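Local coordinates for protein uncharacterized conserved (Bdellovibrio bacteriovorus, PDB 7O21) that probably trims peptidoglycan as an L,D-carboxypeptidase of the YkuD family and takes part in the cell-wall editing that curves this predatory bacterium, at residues K189-Q192 with D193-F197. Sequence-based numbering, arbitrary orientation.
Sequences KRRQ and DLSRF
Lys189 and Asp193 stand one turn apart on the helix 184-206 and join in an i to i+4 salt bridge on its exposed side. From CB the lysine sets out with CG anti to the backbone N (chi1 -175°), on the side of the carbonyl carbon, and a bend at chi2 then swings the chain toward the next turn. CD passes Asp193 OD2 at 3.4 Å, CE comes closer, and a last bend at chi4 turns NZ in on the carboxylate. There NZ gives a hydrogen bond of 2.8 Å to the syn lone pair of Asp193 OD2 and a weak one to OD1, so that it straddles both oxygens. A long, flexible lysine suits this place, because its two bends let the chain curl alongside the carboxylate before the ammonium meets it.

Arg196, three residues beyond Asp193, brings NH2 to OD1 in a second salt bridge, modelled too short for its exact geometry to be trusted. Gln192 O lies 3.5 Å above one face of the Arg196 guanidinium, offset toward its rim, and Lys189 NZ sits near its edge, 4.5 Å from Arg196 NH2. On another side of the helix Ser195 OG bonds to Arg191 O at 3.0 Å, coming from above the carbonyl plane, while Ser195 N gives the same oxygen its regular helical bond. Serine fits because its hydroxyl is short enough to fold back on the preceding turn. Arg191 forms a salt bridge with Asp188 and a hydrogen bond with Gln32, and Leu194 packs on Leu31 and Tyr291, setting the helix against the antiparallel sheet of the NTF2-like domain.

One carboxylate thus serves two cations, whose positive charge would be expected to keep Asp193 ionised while the network ties successive turns together at the surface.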
loop_
_atom_site.group_PDB
_atom_site.type_symbol
_atom_site.label_atom_id
_atom_site.label_comp_id
_atom_site.label_asym_id
_atom_site.label_seq_id
_atom_site.Cartn_x
_atom_site.Cartn_y
_atom_site.Cartn_z
ATOM N N LYS A 189 -18.218 -20.141 21.963
ATOM C CA LYS A 189 -18.912 -20.947 20.969
ATOM C C LYS A 189 -18.671 -20.392 19.574
ATOM O O LYS A 189 -18.325 -21.132 18.650
ATOM C CB LYS A 189 -20.407 -21.003 21.299
ATOM C CG LYS A 189 -21.213 -21.915 20.388
ATOM C CD LYS A 189 -21.895 -21.127 19.282
ATOM C CE LYS A 189 -22.738 -22.034 18.387
ATOM N NZ LYS A 189 -22.010 -23.268 17.959
ATOM N N ARG A 190 -18.838 -19.078 19.413
ATOM C CA ARG A 190 -18.586 -18.441 18.122
ATOM C C ARG A 190 -17.138 -18.608 17.689
ATOM O O ARG A 190 -16.864 -18.874 16.510
ATOM C CB ARG A 190 -18.956 -16.963 18.191
ATOM C CG ARG A 190 -20.425 -16.732 18.471
ATOM C CD ARG A 190 -20.805 -15.292 18.243
ATOM N NE ARG A 190 -22.181 -15.043 18.652
ATOM C CZ ARG A 190 -22.903 -14.009 18.238
ATOM N NH1 ARG A 190 -22.380 -13.126 17.393
ATOM N NH2 ARG A 190 -24.145 -13.861 18.671
ATOM N N ARG A 191 -16.196 -18.441 18.621
ATOM C CA ARG A 191 -14.789 -18.625 18.280
ATOM C C ARG A 191 -14.529 -20.041 17.780
ATOM O O ARG A 191 -13.855 -20.234 16.764
ATOM C CB ARG A 191 -13.903 -18.294 19.483
ATOM C CG ARG A 191 -12.406 -18.339 19.188
ATOM C CD ARG A 191 -11.548 -18.266 20.458
ATOM N NE ARG A 191 -11.827 -19.369 21.378
ATOM C CZ ARG A 191 -11.406 -20.616 21.199
ATOM N NH1 ARG A 191 -10.674 -20.928 20.134
ATOM N NH2 ARG A 191 -11.717 -21.554 22.082
ATOM N N GLN A 192 -15.070 -21.049 18.473
ATOM C CA GLN A 192 -14.870 -22.432 18.043
ATOM C C GLN A 192 -15.512 -22.685 16.688
ATOM O O GLN A 192 -14.959 -23.422 15.863
ATOM C CB GLN A 192 -15.450 -23.391 19.081
ATOM C CG GLN A 192 -14.733 -23.384 20.410
ATOM C CD GLN A 192 -15.418 -24.276 21.428
ATOM O OE1 GLN A 192 -16.410 -24.945 21.122
ATOM N NE2 GLN A 192 -14.901 -24.281 22.650
ATOM N N ASP A 193 -16.687 -22.100 16.446
ATOM C CA ASP A 193 -17.354 -22.278 15.162
ATOM C C ASP A 193 -16.460 -21.800 14.028
ATOM O O ASP A 193 -16.287 -22.491 13.017
ATOM C CB ASP A 193 -18.675 -21.510 15.150
ATOM C CG ASP A 193 -19.771 -22.214 15.921
ATOM O OD1 ASP A 193 -19.590 -23.393 16.294
ATOM O OD2 ASP A 193 -20.814 -21.572 16.140
ATOM N N LEU A 194 -15.875 -20.612 14.186
ATOM C CA LEU A 194 -15.028 -20.081 13.122
ATOM C C LEU A 194 -13.693 -20.819 13.061
ATOM O O LEU A 194 -13.139 -21.020 11.973
ATOM C CB LEU A 194 -14.846 -18.570 13.308
ATOM C CG LEU A 194 -15.994 -17.734 12.730
ATOM C CD1 LEU A 194 -16.164 -17.990 11.231
ATOM C CD2 LEU A 194 -17.302 -17.996 13.467
ATOM N N SER A 195 -13.159 -21.232 14.215
ATOM C CA SER A 195 -11.953 -22.059 14.208
ATOM C C SER A 195 -12.175 -23.345 13.428
ATOM O O SER A 195 -11.287 -23.794 12.695
ATOM C CB SER A 195 -11.507 -22.386 15.633
ATOM O OG SER A 195 -11.078 -21.224 16.313
ATOM N N ARG A 196 -13.354 -23.949 13.573
ATOM C CA ARG A 196 -13.642 -25.174 12.837
ATOM C C ARG A 196 -13.750 -24.910 11.342
ATOM O O ARG A 196 -13.328 -25.742 10.536
ATOM C CB ARG A 196 -14.909 -25.836 13.382
ATOM C CG ARG A 196 -14.715 -26.484 14.739
ATOM C CD ARG A 196 -15.888 -27.391 15.097
ATOM N NE ARG A 196 -17.176 -26.738 14.878
ATOM C CZ ARG A 196 -17.820 -26.027 15.798
ATOM N NH1 ARG A 196 -17.298 -25.870 17.009
ATOM N NH2 ARG A 196 -18.989 -25.472 15.507
ATOM N N PHE A 197 -14.314 -23.765 10.949
ATOM C CA PHE A 197 -14.336 -23.387 9.536
ATOM C C PHE A 197 -12.918 -23.285 8.981
ATOM O O PHE A 197 -12.592 -23.890 7.949
ATOM C CB PHE A 197 -15.101 -22.065 9.352
ATOM C CG PHE A 197 -15.043 -21.501 7.942
ATOM C CD1 PHE A 197 -15.964 -21.891 6.966
ATOM C CD2 PHE A 197 -14.072 -20.578 7.595
ATOM C CE1 PHE A 197 -15.911 -21.355 5.688
ATOM C CE2 PHE A 197 -14.015 -20.050 6.318
ATOM C CZ PHE A 197 -14.941 -20.445 5.362
#